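Local coordinates for protein tyrosine--tRNA ligase (Pyrococcus horikoshii, PDB 2CYC) that probably catalyses the ATP-dependent activation of tyrosine and its transfer to the acceptor end of tRNA(Tyr), working as a homodimer, at residues T68-A73 and V116-A121; L34-G39 and V181-A186; R282-N287 and R327-G332. All blocks are in the same frame, centred on the assembly; numbering follows the deposited sequence.

Contact 1 (T68-A73 and V116-A121). With TYR (tyrosine), chain C.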
loop_
_atom_site.group_PDB
_atom_site.type_symbol
_atom_site.label_atom_id
_atom_site.label_comp_id
_atom_site.label_asym_id
_atom_site.label_seq_id
_atom_site.Cartn_x
_atom_site.Cartn_y
_atom_site.Cartn_z
ATOM N N THR A 68 2.192 25.663 12.872
ATOM C CA THR A 68 1.202 25.266 11.887
ATOM C C THR A 68 1.723 24.962 10.489
ATOM O O THR A 68 2.682 25.583 10.007
ATOM C CB THR A 68 0.099 26.343 11.803
ATOM O OG1 THR A 68 0.661 27.594 11.368
ATOM C CG2 THR A 68 -0.536 26.532 13.185
ATOM N N ARG A 69 1.063 24.013 9.828
ATOM C CA ARG A 69 1.467 23.600 8.483
ATOM C C ARG A 69 0.301 23.188 7.598
ATOM O O ARG A 69 -0.616 22.499 8.054
ATOM C CB ARG A 69 2.446 22.418 8.581
ATOM C CG ARG A 69 2.804 21.758 7.239
ATOM C CD ARG A 69 3.738 20.579 7.451
ATOM N NE ARG A 69 4.928 20.971 8.206
ATOM C CZ ARG A 69 5.929 20.148 8.521
ATOM N NH1 ARG A 69 6.965 20.602 9.214
ATOM N NH2 ARG A 69 5.902 18.877 8.143
ATOM N N VAL A 70 0.343 23.617 6.338
ATOM C CA VAL A 70 -0.669 23.251 5.346
ATOM C C VAL A 70 0.028 22.202 4.469
ATOM O O VAL A 70 1.102 22.454 3.915
ATOM C CB VAL A 70 -1.094 24.460 4.475
ATOM C CG1 VAL A 70 -1.868 23.977 3.241
ATOM C CG2 VAL A 70 -1.952 25.420 5.302
ATOM N N PHE A 71 -0.588 21.027 4.378
ATOM C CA PHE A 71 -0.076 19.883 3.627
ATOM C C PHE A 71 -0.884 19.733 2.329
ATOM O O PHE A 71 -2.090 19.457 2.370
ATOM C CB PHE A 71 -0.233 18.637 4.511
ATOM C CG PHE A 71 0.421 17.390 3.975
ATOM C CD1 PHE A 71 1.806 17.228 4.033
ATOM C CD2 PHE A 71 -0.361 16.331 3.504
ATOM C CE1 PHE A 71 2.407 16.028 3.639
ATOM C CE2 PHE A 71 0.227 15.122 3.103
ATOM C CZ PHE A 71 1.618 14.973 3.176
ATOM N N LEU A 72 -0.213 19.922 1.189
ATOM C CA LEU A 72 -0.845 19.824 -0.129
ATOM C C LEU A 72 -0.686 18.368 -0.584
ATOM O O LEU A 72 0.392 17.948 -1.025
ATOM C CB LEU A 72 -0.151 20.792 -1.096
ATOM C CG LEU A 72 0.027 22.216 -0.542
ATOM C CD1 LEU A 72 1.085 22.990 -1.335
ATOM C CD2 LEU A 72 -1.304 22.944 -0.570
ATOM N N ALA A 73 -1.770 17.607 -0.463
ATOM C CA ALA A 73 -1.761 16.173 -0.776
ATOM C C ALA A 73 -1.823 15.830 -2.260
ATOM O O ALA A 73 -2.857 15.342 -2.737
ATOM C CB ALA A 73 -2.915 15.494 -0.026
ATOM N N VAL A 116 3.169 30.097 8.544
ATOM C CA VAL A 116 2.571 28.800 8.267
ATOM C C VAL A 116 3.485 28.041 7.299
ATOM O O VAL A 116 3.899 28.581 6.279
ATOM C CB VAL A 116 1.165 28.950 7.621
ATOM C CG1 VAL A 116 0.634 27.587 7.213
ATOM C CG2 VAL A 116 0.196 29.619 8.599
ATOM N N GLU A 117 3.825 26.806 7.641
ATOM C CA GLU A 117 4.655 25.978 6.774
ATOM C C GLU A 117 3.759 25.409 5.673
ATOM O O GLU A 117 2.607 25.036 5.933
ATOM C CB GLU A 117 5.280 24.819 7.574
ATOM C CG GLU A 117 6.269 25.282 8.640
ATOM C CD GLU A 117 6.623 24.197 9.643
ATOM O OE1 GLU A 117 7.643 24.359 10.346
ATOM O OE2 GLU A 117 5.881 23.193 9.745
ATOM N N PHE A 118 4.276 25.378 4.446
ATOM C CA PHE A 118 3.550 24.816 3.320
ATOM C C PHE A 118 4.408 23.677 2.764
ATOM O O PHE A 118 5.550 23.884 2.360
ATOM C CB PHE A 118 3.269 25.881 2.251
ATOM C CG PHE A 118 2.116 26.783 2.596
ATOM C CD1 PHE A 118 2.298 27.884 3.433
ATOM C CD2 PHE A 118 0.832 26.494 2.133
ATOM C CE1 PHE A 118 1.217 28.680 3.806
ATOM C CE2 PHE A 118 -0.259 27.284 2.496
ATOM C CZ PHE A 118 -0.070 28.377 3.334
ATOM N N VAL A 119 3.847 22.474 2.763
ATOM C CA VAL A 119 4.555 21.278 2.306
ATOM C C VAL A 119 3.799 20.530 1.208
ATOM O O VAL A 119 2.633 20.175 1.376
ATOM C CB VAL A 119 4.783 20.310 3.505
ATOM C CG1 VAL A 119 5.274 18.960 3.026
ATOM C CG2 VAL A 119 5.793 20.916 4.483
ATOM N N LEU A 120 4.460 20.306 0.077
ATOM C CA LEU A 120 3.863 19.543 -1.014
ATOM C C LEU A 120 4.091 18.088 -0.588
ATOM O O LEU A 120 5.231 17.702 -0.334
ATOM C CB LEU A 120 4.598 19.840 -2.327
ATOM C CG LEU A 120 3.988 19.254 -3.608
ATOM C CD1 LEU A 120 2.546 19.735 -3.754
ATOM C CD2 LEU A 120 4.820 19.670 -4.821
ATOM N N ALA A 121 3.033 17.282 -0.504
ATOM C CA ALA A 121 3.177 15.887 -0.050
ATOM C C ALA A 121 4.339 15.130 -0.680
ATOM O O ALA A 121 5.078 14.431 0.017
ATOM C CB ALA A 121 1.870 15.098 -0.276
HETATM N N TYR C . -8.191 13.152 3.039
HETATM C CA TYR C . -8.132 14.645 3.078
HETATM C C TYR C . -9.324 15.246 2.335
HETATM O O TYR C . -10.056 14.479 1.673
HETATM C CB TYR C . -6.820 15.139 2.448
HETATM C CG TYR C . -5.582 14.713 3.215
HETATM C CD1 TYR C . -5.382 15.113 4.536
HETATM C CD2 TYR C . -4.607 13.910 2.617
HETATM C CE1 TYR C . -4.238 14.716 5.249
HETATM C CE2 TYR C . -3.464 13.518 3.312
HETATM C CZ TYR C . -3.285 13.918 4.626
HETATM O OH TYR C . -2.153 13.513 5.312
HETATM O OXT TYR C . -9.507 16.476 2.419
#
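The guanidinium of Arg69 has CG2 of Val119 over one face and the carboxylate of Glu117 at its edge. These residues lie on the mixed sheet of the class I synthetase catalytic domain, a Rossmann-type fold, in which strands 69-72 and 117-120 run parallel as neighbours. Two guanidinium nitrogens converge on a single carboxylate oxygen: NE and NH1 of Arg69 each donate to OE2 of Glu117 at 2.9 Å, forming a salt bridge. Both come from the same face of the carboxylate, whose plane is turned 43° from the guanidinium. The bend at chi3 (-54°) carries NE toward that oxygen. NH2 of Arg69 is bonded instead to Gln179, so the guanidinium is held on two sides.

The ring of Phe71 lies on the same face of the sheet. Its CD1 touches CG1 of Val119 at 4.0 Å, and its CZ touches CB of Ala121 at 3.5 Å; both approach obliquely. The hydroxyl of the bound tyrosine also approaches this ring obliquely, 3.6 Å from CE2 of Phe71. Phe71 thus links the strand pair to the tyrosine pocket.

The other face carries Val70, Leu72, Phe118 and Leu120. Val70 and Phe118 run alongside each other, with CB of Val70 3.5 Å from CE2 of Phe118. Helix 87-108 packs on this face, and its Lys99 makes a cation-pi contact with Phe118.

Five backbone hydrogen bonds join the strands in parallel register. They run from Glu117 N to Thr68 O through to Ala121 N to Leu72 O. At the N-cap of the next helix, CB of Ala73 meets CD2 of the bound tyrosine at 3.5 Å.

Contact 2 (L34-G39 and V181-A186). With TYR (tyrosine), chain C.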
loop_
_atom_site.group_PDB
_atom_site.type_symbol
_atom_site.label_atom_id
_atom_site.label_comp_id
_atom_site.label_asym_id
_atom_site.label_seq_id
_atom_site.Cartn_x
_atom_site.Cartn_y
_atom_site.Cartn_z
ATOM N N LEU A 34 4.991 20.756 19.551
ATOM C CA LEU A 34 3.661 21.078 19.051
ATOM C C LEU A 34 3.718 21.352 17.552
ATOM O O LEU A 34 3.930 22.487 17.117
ATOM C CB LEU A 34 3.094 22.302 19.793
ATOM C CG LEU A 34 2.951 22.119 21.310
ATOM C CD1 LEU A 34 2.548 23.424 21.980
ATOM C CD2 LEU A 34 1.930 21.038 21.580
ATOM N N GLN A 35 3.548 20.296 16.767
ATOM C CA GLN A 35 3.572 20.429 15.328
ATOM C C GLN A 35 2.195 20.089 14.798
ATOM O O GLN A 35 1.701 18.974 14.971
ATOM C CB GLN A 35 4.610 19.486 14.711
ATOM C CG GLN A 35 4.568 19.434 13.191
ATOM C CD GLN A 35 5.065 20.713 12.548
ATOM O OE1 GLN A 35 4.302 21.472 11.926
ATOM N NE2 GLN A 35 6.352 20.963 12.697
ATOM N N HIS A 36 1.575 21.068 14.162
ATOM C CA HIS A 36 0.266 20.878 13.585
ATOM C C HIS A 36 0.409 20.671 12.087
ATOM O O HIS A 36 1.481 20.870 11.508
ATOM C CB HIS A 36 -0.616 22.119 13.850
ATOM C CG HIS A 36 -1.589 22.429 12.749
ATOM N ND1 HIS A 36 -1.189 22.872 11.505
ATOM C CD2 HIS A 36 -2.943 22.372 12.708
ATOM C CE1 HIS A 36 -2.254 23.081 10.749
ATOM N NE2 HIS A 36 -3.331 22.786 11.454
ATOM N N TYR A 37 -0.696 20.252 11.488
ATOM C CA TYR A 37 -0.815 20.102 10.061
ATOM C C TYR A 37 -2.271 19.823 9.739
ATOM O O TYR A 37 -3.047 19.380 10.592
ATOM C CB TYR A 37 0.076 18.964 9.532
ATOM C CG TYR A 37 -0.647 17.697 9.091
ATOM C CD1 TYR A 37 -0.474 17.184 7.796
ATOM C CD2 TYR A 37 -1.438 16.968 9.989
ATOM C CE1 TYR A 37 -1.060 15.967 7.416
ATOM C CE2 TYR A 37 -2.034 15.755 9.619
ATOM C CZ TYR A 37 -1.833 15.258 8.339
ATOM O OH TYR A 37 -2.352 14.030 8.012
ATOM N N ILE A 38 -2.634 20.128 8.505
ATOM C CA ILE A 38 -3.953 19.829 7.981
ATOM C C ILE A 38 -3.692 19.650 6.491
ATOM O O ILE A 38 -3.080 20.508 5.836
ATOM C CB ILE A 38 -5.036 20.936 8.283
ATOM C CG1 ILE A 38 -6.343 20.548 7.579
ATOM C CG2 ILE A 38 -4.566 22.330 7.856
ATOM C CD1 ILE A 38 -7.578 21.324 8.060
ATOM N N GLY A 39 -4.098 18.497 5.976
ATOM C CA GLY A 39 -3.879 18.197 4.577
ATOM C C GLY A 39 -5.102 18.457 3.725
ATOM O O GLY A 39 -6.238 18.388 4.195
ATOM N N VAL A 181 3.738 15.040 13.591
ATOM C CA VAL A 181 2.542 15.799 13.950
ATOM C C VAL A 181 1.906 15.405 15.294
ATOM O O VAL A 181 1.548 14.247 15.504
ATOM C CB VAL A 181 1.482 15.689 12.817
ATOM C CG1 VAL A 181 0.205 16.400 13.213
ATOM C CG2 VAL A 181 2.042 16.296 11.533
ATOM N N THR A 182 1.784 16.372 16.208
ATOM C CA THR A 182 1.174 16.118 17.519
ATOM C C THR A 182 -0.208 16.771 17.591
ATOM O O THR A 182 -1.001 16.474 18.483
ATOM C CB THR A 182 2.060 16.651 18.691
ATOM O OG1 THR A 182 2.437 18.009 18.433
ATOM C CG2 THR A 182 3.314 15.792 18.858
ATOM N N ILE A 183 -0.476 17.683 16.659
ATOM C CA ILE A 183 -1.782 18.341 16.575
ATOM C C ILE A 183 -2.314 18.029 15.171
ATOM O O ILE A 183 -2.044 18.764 14.213
ATOM C CB ILE A 183 -1.681 19.890 16.749
ATOM C CG1 ILE A 183 -1.068 20.240 18.112
ATOM C CG2 ILE A 183 -3.070 20.529 16.608
ATOM C CD1 ILE A 183 -1.843 19.724 19.322
ATOM N N ALA A 184 -3.051 16.926 15.050
ATOM C CA ALA A 184 -3.599 16.505 13.756
ATOM C C ALA A 184 -4.940 17.196 13.556
ATOM O O ALA A 184 -5.937 16.855 14.199
ATOM C CB ALA A 184 -3.756 14.980 13.720
ATOM N N HIS A 185 -4.946 18.168 12.649
ATOM C CA HIS A 185 -6.116 18.990 12.365
ATOM C C HIS A 185 -6.801 18.648 11.033
ATOM O O HIS A 185 -6.146 18.465 10.000
ATOM C CB HIS A 185 -5.672 20.463 12.396
ATOM C CG HIS A 185 -6.712 21.435 11.938
ATOM N ND1 HIS A 185 -6.397 22.581 11.239
ATOM C CD2 HIS A 185 -8.060 21.424 12.052
ATOM C CE1 HIS A 185 -7.506 23.229 10.934
ATOM N NE2 HIS A 185 -8.531 22.547 11.414
ATOM N N ALA A 186 -8.128 18.551 11.073
ATOM C CA ALA A 186 -8.927 18.248 9.889
ATOM C C ALA A 186 -10.392 18.558 10.145
ATOM O O ALA A 186 -10.782 18.895 11.264
ATOM C CB ALA A 186 -8.791 16.759 9.513
HETATM N N TYR C . -8.191 13.152 3.039
HETATM C CA TYR C . -8.132 14.645 3.078
HETATM C C TYR C . -9.324 15.246 2.335
HETATM O O TYR C . -10.056 14.479 1.673
HETATM C CB TYR C . -6.820 15.139 2.448
HETATM C CG TYR C . -5.582 14.713 3.215
HETATM C CD1 TYR C . -5.382 15.113 4.536
HETATM C CD2 TYR C . -4.607 13.910 2.617
HETATM C CE1 TYR C . -4.238 14.716 5.249
HETATM C CE2 TYR C . -3.464 13.518 3.312
HETATM C CZ TYR C . -3.285 13.918 4.626
HETATM O OH TYR C . -2.153 13.513 5.312
HETATM O OXT TYR C . -9.507 16.476 2.419
HETATM O O HOH W 1 -5.707 16.758 7.926
#
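His36 and His185 meet rim to rim, joined by a hydrogen bond of 3.1 Å between NE2 of His36 and ND1 of His185. Either nitrogen could be the donor. Each nitrogen lies in the plane of the other ring, and the planes are 41° apart. The chain of polar contacts goes on: His36 ND1 pairs with Arg69 N, and His185 NE2 with His223.

The backbone bonds are those of two parallel strands in the Rossmann-type sheet. O of Gln35 accepts from both Thr182 N and Ile183 N, the second from above its carbonyl plane. Further on, His185 N bonds to Tyr37 O at 3.1 Å, while Tyr37 N to Ile183 O is weak. OG1 of Thr182 takes Gln35 N at 3.0 Å and also bonds to Pro33. A water bridges Gly39 N and His185 O.

Among apolar contacts, CD1 of Ile38 sits over one face of the His185 ring, 3.6 Å from its centroid, a CH-pi contact. CG1 of Val181 touches CD2 of Tyr37 at 3.7 Å, the two side chains crossing at about a right angle.

At the pocket, OH of Tyr37 is 2.8 Å from the hydroxyl of the bound tyrosine, which lies at the edge of the Tyr37 ring. Asp175 also hydrogen-bonds the ligand, probably at the same end, as in related enzymes. The meeting of the two hydroxyls is consistent with recognition of the substrate's phenol by Tyr37.

Contact 3 (R282-N287 and R327-G332); sequences REVRYN and RDFAEG
Phe329, in the last turn of helix 322-330, turns its ring into the loop 282-287. Its CE2 lies 3.3 Å from N of Arg282 and equally close to O of Glu283. Both approach obliquely, while CG1 of Val284 stands at the ring edge. A water sits over the centre of one ring face, 3.3 Å above the plane. It accepts from N of Arg282 and donates to O of Phe329, bridging loop and helix. Leu290 and Leu339 of neighbouring helices also touch the Phe329 side chain. An alanine at Phe329 would remove the ring and probably leave a gap between the loop backbone and Leu290 and Leu339, with no ring face beneath the water.

Ala330 follows, with its CB 3.9 Å from CG1 of Val284. Its carbonyl O meets the aliphatic part of Arg282, 3.4 Å from CD. Next, O of Glu331 lies over one face of the Arg282 guanidinium, while the Glu331 carboxylate forms a salt bridge with Lys333. Gly332 closes the helix as the C-prime residue of a Schellman motif, and its CA is 3.4 Å from NE of Arg282. The extended Arg282 chain thus runs past the carbonyl end of the helix. Its positive charge would probably be favoured there by the helix dipole, although the direct joins are mainly van der Waals.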
loop_
_atom_site.group_PDB
_atom_site.type_symbol
_atom_site.label_atom_id
_atom_site.label_comp_id
_atom_site.label_asym_id
_atom_site.label_seq_id
_atom_site.Cartn_x
_atom_site.Cartn_y
_atom_site.Cartn_z
ATOM N N ARG A 282 -38.030 30.733 10.543
ATOM C CA ARG A 282 -38.104 30.109 11.868
ATOM C C ARG A 282 -37.432 28.746 12.010
ATOM O O ARG A 282 -37.355 28.210 13.115
ATOM C CB ARG A 282 -39.562 29.990 12.327
ATOM C CG ARG A 282 -40.313 31.304 12.337
ATOM C CD ARG A 282 -41.593 31.200 13.144
ATOM N NE ARG A 282 -42.314 32.467 13.153
ATOM C CZ ARG A 282 -43.353 32.738 13.938
ATOM N NH1 ARG A 282 -43.801 31.824 14.791
ATOM N NH2 ARG A 282 -43.949 33.923 13.863
ATOM N N GLU A 283 -36.950 28.177 10.909
ATOM C CA GLU A 283 -36.286 26.875 10.974
ATOM C C GLU A 283 -34.880 27.046 11.550
ATOM O O GLU A 283 -34.072 27.803 11.010
ATOM C CB GLU A 283 -36.214 26.255 9.575
ATOM C CG GLU A 283 -35.477 24.916 9.486
ATOM C CD GLU A 283 -36.027 23.848 10.424
ATOM O OE1 GLU A 283 -37.259 23.771 10.606
ATOM O OE2 GLU A 283 -35.221 23.068 10.971
ATOM N N VAL A 284 -34.595 26.356 12.652
ATOM C CA VAL A 284 -33.281 26.446 13.282
ATOM C C VAL A 284 -32.567 25.106 13.412
ATOM O O VAL A 284 -31.422 25.068 13.845
ATOM C CB VAL A 284 -33.354 27.084 14.692
ATOM C CG1 VAL A 284 -33.872 28.513 14.596
ATOM C CG2 VAL A 284 -34.238 26.238 15.606
ATOM N N ARG A 285 -33.236 24.017 13.044
ATOM C CA ARG A 285 -32.636 22.680 13.116
ATOM C C ARG A 285 -31.714 22.436 11.911
ATOM O O ARG A 285 -30.561 22.035 12.066
ATOM C CB ARG A 285 -33.736 21.617 13.148
ATOM C CG ARG A 285 -33.248 20.182 12.995
ATOM C CD ARG A 285 -34.418 19.266 12.638
ATOM N NE ARG A 285 -34.023 17.882 12.378
ATOM C CZ ARG A 285 -33.566 17.045 13.304
ATOM N NH1 ARG A 285 -33.236 15.805 12.968
ATOM N NH2 ARG A 285 -33.440 17.447 14.565
ATOM N N TYR A 286 -32.238 22.662 10.710
ATOM C CA TYR A 286 -31.449 22.499 9.495
ATOM C C TYR A 286 -31.601 23.806 8.727
ATOM O O TYR A 286 -32.639 24.073 8.115
ATOM C CB TYR A 286 -31.941 21.313 8.658
ATOM C CG TYR A 286 -31.042 21.064 7.476
ATOM C CD1 TYR A 286 -31.106 21.883 6.352
ATOM C CD2 TYR A 286 -30.059 20.076 7.515
ATOM C CE1 TYR A 286 -30.214 21.738 5.301
ATOM C CE2 TYR A 286 -29.155 19.919 6.460
ATOM C CZ TYR A 286 -29.240 20.756 5.360
ATOM O OH TYR A 286 -28.348 20.636 4.321
ATOM N N ASN A 287 -30.550 24.613 8.757
ATOM C CA ASN A 287 -30.556 25.900 8.088
ATOM C C ASN A 287 -29.120 26.272 7.719
ATOM O O ASN A 287 -28.345 26.720 8.567
ATOM C CB ASN A 287 -31.158 26.924 9.059
ATOM C CG ASN A 287 -31.422 28.272 8.421
ATOM O OD1 ASN A 287 -32.406 28.943 8.757
ATOM N ND2 ASN A 287 -30.544 28.689 7.518
ATOM N N ARG A 327 -32.608 32.992 18.540
ATOM C CA ARG A 327 -33.888 33.157 19.233
ATOM C C ARG A 327 -34.800 34.042 18.375
ATOM O O ARG A 327 -35.933 33.685 18.074
ATOM C CB ARG A 327 -33.662 33.822 20.596
ATOM C CG ARG A 327 -34.909 33.968 21.464
ATOM C CD ARG A 327 -35.179 32.733 22.329
ATOM N NE ARG A 327 -34.194 32.554 23.400
ATOM C CZ ARG A 327 -32.999 31.980 23.252
ATOM N NH1 ARG A 327 -32.179 31.872 24.292
ATOM N NH2 ARG A 327 -32.622 31.499 22.072
ATOM N N ASP A 328 -34.286 35.201 17.988
ATOM C CA ASP A 328 -35.028 36.133 17.158
ATOM C C ASP A 328 -35.494 35.490 15.855
ATOM O O ASP A 328 -36.557 35.829 15.341
ATOM C CB ASP A 328 -34.161 37.351 16.854
ATOM C CG ASP A 328 -34.597 38.580 17.620
ATOM O OD1 ASP A 328 -35.063 38.432 18.770
ATOM O OD2 ASP A 328 -34.462 39.696 17.075
ATOM N N PHE A 329 -34.709 34.558 15.325
ATOM C CA PHE A 329 -35.077 33.899 14.076
ATOM C C PHE A 329 -36.162 32.859 14.340
ATOM O O PHE A 329 -37.159 32.785 13.618
ATOM C CB PHE A 329 -33.856 33.220 13.433
ATOM C CG PHE A 329 -34.097 32.749 12.019
ATOM C CD1 PHE A 329 -33.970 33.633 10.944
ATOM C CD2 PHE A 329 -34.499 31.440 11.764
ATOM C CE1 PHE A 329 -34.242 33.220 9.636
ATOM C CE2 PHE A 329 -34.777 31.013 10.466
ATOM C CZ PHE A 329 -34.649 31.907 9.395
ATOM N N ALA A 330 -35.966 32.056 15.379
ATOM C CA ALA A 330 -36.931 31.021 15.730
ATOM C C ALA A 330 -38.293 31.633 16.033
ATOM O O ALA A 330 -39.328 31.054 15.697
ATOM C CB ALA A 330 -36.438 30.227 16.937
ATOM N N GLU A 331 -38.286 32.807 16.658
ATOM C CA GLU A 331 -39.525 33.498 17.009
ATOM C C GLU A 331 -40.119 34.332 15.871
ATOM O O GLU A 331 -41.081 35.062 16.078
ATOM C CB GLU A 331 -39.293 34.387 18.235
ATOM C CG GLU A 331 -38.967 33.591 19.494
ATOM C CD GLU A 331 -38.541 34.461 20.666
ATOM O OE1 GLU A 331 -38.281 33.896 21.749
ATOM O OE2 GLU A 331 -38.459 35.697 20.509
ATOM N N GLY A 332 -39.548 34.227 14.675
ATOM C CA GLY A 332 -40.061 34.985 13.545
ATOM C C GLY A 332 -39.861 36.486 13.643
ATOM O O GLY A 332 -40.557 37.254 12.987
HETATM O O HOH W 2 -37.398 33.750 11.074
#

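Overall arrangement
Contacts 1 and 2 lie in one sheet, their centres 10 Å apart. Strands 69-72 and 36-40 are neighbours in it, so the strand order runs 117-120, 69-72, 36-40, 183-187. Along the chain, contact 1 falls between the two segments of contact 2. The two contacts touch directly, with N of Phe71 2.9 Å from O of Ile38. Both reach the bound tyrosine through the segments 68-73 and 34-39, which carry the two middle strands of the four. Contact 3 comes later in the chain, on the other side of the chain's centre. Its centre is about 39 Å from that of contact 1 and 36 Å from that of contact 2. It joins a loop to a helix end, away from the tyrosine site.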